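Local coordinates for YJHT (Escherichia coli, PDB 2UVK), which accelerates the equilibration of the alpha and beta anomers of N-acetylneuraminate (sialic acid) as a homodimeric, periplasmic beta-propeller built of Kelch repeats, at residues Val8-Thr14 / Ile24-Ala29; Leu214-Ala218 / Pro240-Ala244. All coordinates share one frame; numbering follows the deposited sequence. Where two conformers were deposited one is given.

Contact 1. Residues Val8-Thr14 / Ile24-Ala29; sequences VPFKSGT and IGLGSA
Ser28 OG sits between its own backbone N and carbonyl carbon (chi1 58°), which places it between Pro9 O and Lys11 N, while Phe10 CG, anti to the backbone N (chi1 -178°), carries the ring over to Ile24 and Gly25. The setting is the first blade of the Kelch beta-propeller: the chain at Val8-Gly13 leads into strand 14-18, which pairs in a hairpin with strand 21-25, and Leu26-Ala29 is the turn that follows. The antiparallel pairing closes with Thr14 and Gly25, a hydrogen-bonded pair with Thr14 N 2.9 Å from Gly25 O. Beyond it, the Ser28 hydroxyl works both ways, donating to Pro9 O at 2.7 Å and accepting from Lys11 N at 2.8 Å in a nearly straight bond (168° at the hydrogen). Ser28 N returns a bond to Lys11 O at 2.9 Å, so three bonds clamp the turn to the incoming chain. The Phe10 ring crosses Ile24 at a slant, its CZ 3.8 Å from Ile24 CB, with Ile24 CD1 over one face near the rim. The ring edge also meets carbonyls: CE2 lies 3.4 Å from Leu26 O, and Gly25 O lies in the ring plane, an arrangement that suits the slightly positive ring hydrogens. Gly13 and Gly27 make this closeness possible; a side chain on Gly13 would run into Phe10 CE2 and Gly25 O, and Gly27, with positive phi, would put one against Lys11 O. Backbone bonds from Phe10 to Gly324 and Val332 tie the incoming chain to the last Kelch repeat. At the outer end Val8 CG2 rests 3.9 Å from Ala29 CB, and one water bridges Pro9 O and Ser28 O.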
# COMPACT_ATOMS: atom_id res chain seq x y z
N VAL B 8 19.24 -22.78 -18.43
CA VAL B 8 19.19 -21.56 -19.25
C VAL B 8 19.84 -20.43 -18.44
O VAL B 8 19.94 -20.57 -17.21
CB VAL B 8 17.75 -21.18 -19.63
CG1 VAL B 8 17.10 -22.27 -20.50
CG2 VAL B 8 16.91 -20.87 -18.39
N PRO B 9 20.31 -19.35 -19.09
CA PRO B 9 20.82 -18.17 -18.37
C PRO B 9 19.78 -17.65 -17.40
O PRO B 9 18.61 -17.59 -17.74
CB PRO B 9 21.11 -17.16 -19.49
CG PRO B 9 21.32 -18.02 -20.72
CD PRO B 9 20.40 -19.16 -20.56
N PHE B 10 20.21 -17.31 -16.18
CA PHE B 10 19.30 -17.26 -15.04
C PHE B 10 19.49 -16.02 -14.16
O PHE B 10 20.22 -16.05 -13.16
CB PHE B 10 19.48 -18.55 -14.22
CG PHE B 10 18.56 -18.67 -13.05
CD1 PHE B 10 19.07 -18.91 -11.77
CD2 PHE B 10 17.19 -18.58 -13.20
CE1 PHE B 10 18.23 -19.00 -10.68
CE2 PHE B 10 16.36 -18.68 -12.11
CZ PHE B 10 16.90 -18.90 -10.83
N LYS B 11 18.81 -14.94 -14.52
CA LYS B 11 18.85 -13.70 -13.76
C LYS B 11 17.46 -13.33 -13.29
O LYS B 11 16.48 -13.68 -13.94
CB LYS B 11 19.44 -12.55 -14.59
CG LYS B 11 18.58 -12.07 -15.78
CD LYS B 11 19.28 -10.95 -16.51
CE LYS B 11 18.45 -10.50 -17.70
NZ LYS B 11 19.06 -9.34 -18.45
N SER B 12 17.37 -12.62 -12.17
CA SER B 12 16.12 -12.11 -11.64
C SER B 12 15.15 -13.19 -11.19
O SER B 12 13.96 -12.91 -10.95
CB SER B 12 15.43 -11.19 -12.67
OG SER B 12 16.38 -10.34 -13.29
N GLY B 13 15.67 -14.41 -10.99
CA GLY B 13 14.86 -15.54 -10.58
C GLY B 13 14.77 -15.67 -9.07
O GLY B 13 15.19 -14.76 -8.34
N THR B 14 14.31 -16.83 -8.62
CA THR B 14 14.18 -17.08 -7.20
C THR B 14 14.49 -18.55 -6.93
O THR B 14 14.63 -19.32 -7.85
CB THR B 14 12.78 -16.69 -6.69
OG1 THR B 14 12.70 -16.82 -5.26
CG2 THR B 14 11.68 -17.50 -7.36
N ILE B 24 15.15 -23.88 -8.06
CA ILE B 24 15.27 -22.57 -8.71
C ILE B 24 14.28 -22.41 -9.84
O ILE B 24 13.88 -23.36 -10.49
CB ILE B 24 16.67 -22.32 -9.26
CG1 ILE B 24 17.04 -23.37 -10.31
CG2 ILE B 24 17.70 -22.26 -8.13
CD1 ILE B 24 18.29 -23.08 -11.07
N GLY B 25 13.90 -21.17 -10.10
CA GLY B 25 12.98 -20.92 -11.18
C GLY B 25 12.70 -19.45 -11.38
O GLY B 25 13.21 -18.58 -10.67
N LEU B 26 11.93 -19.21 -12.42
CA LEU B 26 11.47 -17.86 -12.77
C LEU B 26 12.60 -16.96 -13.24
O LEU B 26 13.62 -17.43 -13.71
CB LEU B 26 10.61 -17.27 -11.66
CG LEU B 26 9.45 -18.15 -11.20
CD1 LEU B 26 8.64 -17.52 -10.06
CD2 LEU B 26 8.55 -18.56 -12.40
N GLY B 27 12.37 -15.64 -13.21
CA GLY B 27 13.32 -14.73 -13.80
C GLY B 27 13.46 -15.06 -15.26
O GLY B 27 12.45 -15.37 -15.93
N SER B 28 14.67 -15.03 -15.77
CA SER B 28 14.89 -15.28 -17.20
C SER B 28 14.65 -16.74 -17.59
O SER B 28 14.72 -17.08 -18.79
CB SER B 28 16.28 -14.80 -17.62
OG SER B 28 17.29 -15.42 -16.87
N ALA B 29 14.35 -17.60 -16.61
CA ALA B 29 13.92 -18.98 -16.91
C ALA B 29 12.45 -19.09 -17.30
O ALA B 29 11.96 -20.17 -17.62
CB ALA B 29 14.25 -19.91 -15.75
O HOH W 1 17.35 -17.34 -20.28

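Contact 2. Residues Leu214-Ala218 / Pro240-Ala244; sequences LRTDA and PDGVA
The end of strand 214-215 and the residues after it lie against the loop at 240-244 with no beta bridge between the segments; Asp217 and Gly242 come within 3.9 Å, CA to CA, and Gly242 CA points a hydrogen at Thr216 O (3.4 Å from Gly242 CA). Gly242, with phi 81°, is placed so that any CB would clash with Thr216 O. The Arg215 side chain runs along residues 242-244: bent at chi2 (125°), it lays CG 3.6 Å from Val243 C and brings NE within 3.7 Å of Ala244 CB. Its polar end is used elsewhere, NE donating to Ala261 O and NH1 forming a salt bridge with Glu209, the predicted proton acceptor. With a leucine in its place, Glu209 would probably lose its salt-bridge mate, and Ala261 O its side-chain donor. Asp217 approaches more loosely, its carboxylate passing beside Pro240 O and hydrogen-bonding through OD2 to Ser239 OG. Between the backbones, Arg215 O and Asp241 O face each other as two acceptors 3.1 Å apart. One water lies within bonding distance of Arg215 O and Pro240 O; another accepts from Arg215 N at 2.9 Å and probably donates to Asp241 O. Arg267 NH2 also bonds to Arg215 O, which probably offsets part of the repulsion between the two carbonyls. Thr216 OG1 accepts from Ala218 N, an ST turn that bends the chain after Arg215. Residues 214-218 and 240-244 thus join by van der Waals contact of Arg215 with backbone, one CA-H...O contact and bridging water, and the salt bridge of Arg215 probably helps to orient Glu209.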
# COMPACT_ATOMS: atom_id res chain seq x y z
N LEU B 214 18.49 5.04 -6.87
CA LEU B 214 19.25 5.40 -5.69
C LEU B 214 19.24 4.26 -4.69
O LEU B 214 18.17 3.84 -4.25
CB LEU B 214 18.62 6.60 -5.03
CG LEU B 214 19.30 7.06 -3.74
CD1 LEU B 214 20.70 7.69 -4.00
CD2 LEU B 214 18.38 8.02 -3.01
N ARG B 215 20.42 3.79 -4.34
CA ARG B 215 20.57 2.75 -3.34
C ARG B 215 21.05 3.33 -2.01
O ARG B 215 21.53 4.49 -1.94
CB ARG B 215 21.55 1.72 -3.84
CG ARG B 215 21.00 0.88 -4.98
CD ARG B 215 21.89 0.92 -6.17
NE ARG B 215 21.37 0.08 -7.26
CZ ARG B 215 20.47 0.47 -8.16
NH1 ARG B 215 19.90 1.68 -8.10
NH2 ARG B 215 20.08 -0.38 -9.10
N THR B 216 20.92 2.51 -0.99
CA THR B 216 21.40 2.79 0.36
C THR B 216 22.52 1.81 0.74
O THR B 216 22.51 0.66 0.28
CB THR B 216 20.27 2.68 1.39
OG1 THR B 216 20.76 3.02 2.69
CG2 THR B 216 19.70 1.28 1.45
N ASP B 217 23.51 2.27 1.52
CA ASP B 217 24.53 1.38 2.07
C ASP B 217 24.13 0.87 3.46
O ASP B 217 24.91 0.19 4.12
CB ASP B 217 25.91 2.07 2.10
CG ASP B 217 25.96 3.22 3.06
OD1 ASP B 217 24.88 3.66 3.50
OD2 ASP B 217 27.09 3.67 3.36
N ALA B 218 22.88 1.13 3.86
CA ALA B 218 22.40 0.72 5.16
C ALA B 218 22.37 -0.80 5.33
O ALA B 218 22.20 -1.56 4.34
CB ALA B 218 21.03 1.30 5.43
N PRO B 240 30.13 4.45 -0.35
CA PRO B 240 29.00 5.24 0.11
C PRO B 240 27.66 5.00 -0.57
O PRO B 240 26.64 5.35 0.02
CB PRO B 240 29.46 6.66 -0.21
CG PRO B 240 30.24 6.49 -1.45
CD PRO B 240 30.93 5.17 -1.34
N ASP B 241 27.68 4.44 -1.78
CA ASP B 241 26.51 4.47 -2.67
C ASP B 241 25.55 3.30 -2.43
O ASP B 241 24.37 3.44 -2.69
CB ASP B 241 26.92 4.43 -4.16
CG ASP B 241 27.50 5.75 -4.65
OD1 ASP B 241 26.83 6.79 -4.53
OD2 ASP B 241 28.62 5.72 -5.21
N GLY B 242 26.07 2.17 -1.98
CA GLY B 242 25.25 0.97 -1.79
C GLY B 242 25.05 0.28 -3.12
O GLY B 242 25.42 0.79 -4.17
N VAL B 243 24.53 -0.94 -3.03
CA VAL B 243 24.12 -1.70 -4.21
C VAL B 243 22.68 -2.17 -4.02
O VAL B 243 22.10 -2.06 -2.95
CB VAL B 243 25.02 -2.94 -4.45
CG1 VAL B 243 26.45 -2.50 -4.74
CG2 VAL B 243 24.93 -3.90 -3.27
N ALA B 244 22.13 -2.72 -5.09
CA ALA B 244 20.91 -3.49 -4.99
C ALA B 244 21.12 -4.83 -5.72
O ALA B 244 22.01 -4.95 -6.57
CB ALA B 244 19.74 -2.75 -5.54
O HOH W 2 23.83 5.24 -0.34
O HOH W 3 23.13 4.78 -4.85

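How the contacts relate
Contact 1 comes first along the chain and closes before contact 2 opens. Their centres lie about 24 Å apart, on opposite sides of the chain's centre, and their nearest atoms are about 10 Å from each other. They share no sheet: contact 1 sits at the end of the hairpin of strands 14-18 and 21-25, whereas contact 2 belongs to Kelch 5, where strand 214-215 pairs with 209-211. Tyr309, just before strand 311-315, reaches both, bonding by its backbone to Ser12 and meeting the Ala244 side chain. Contact 1 joins the incoming N-terminal chain to the first blade, away from the predicted active site; contact 2 lies beside Glu209, the predicted proton acceptor.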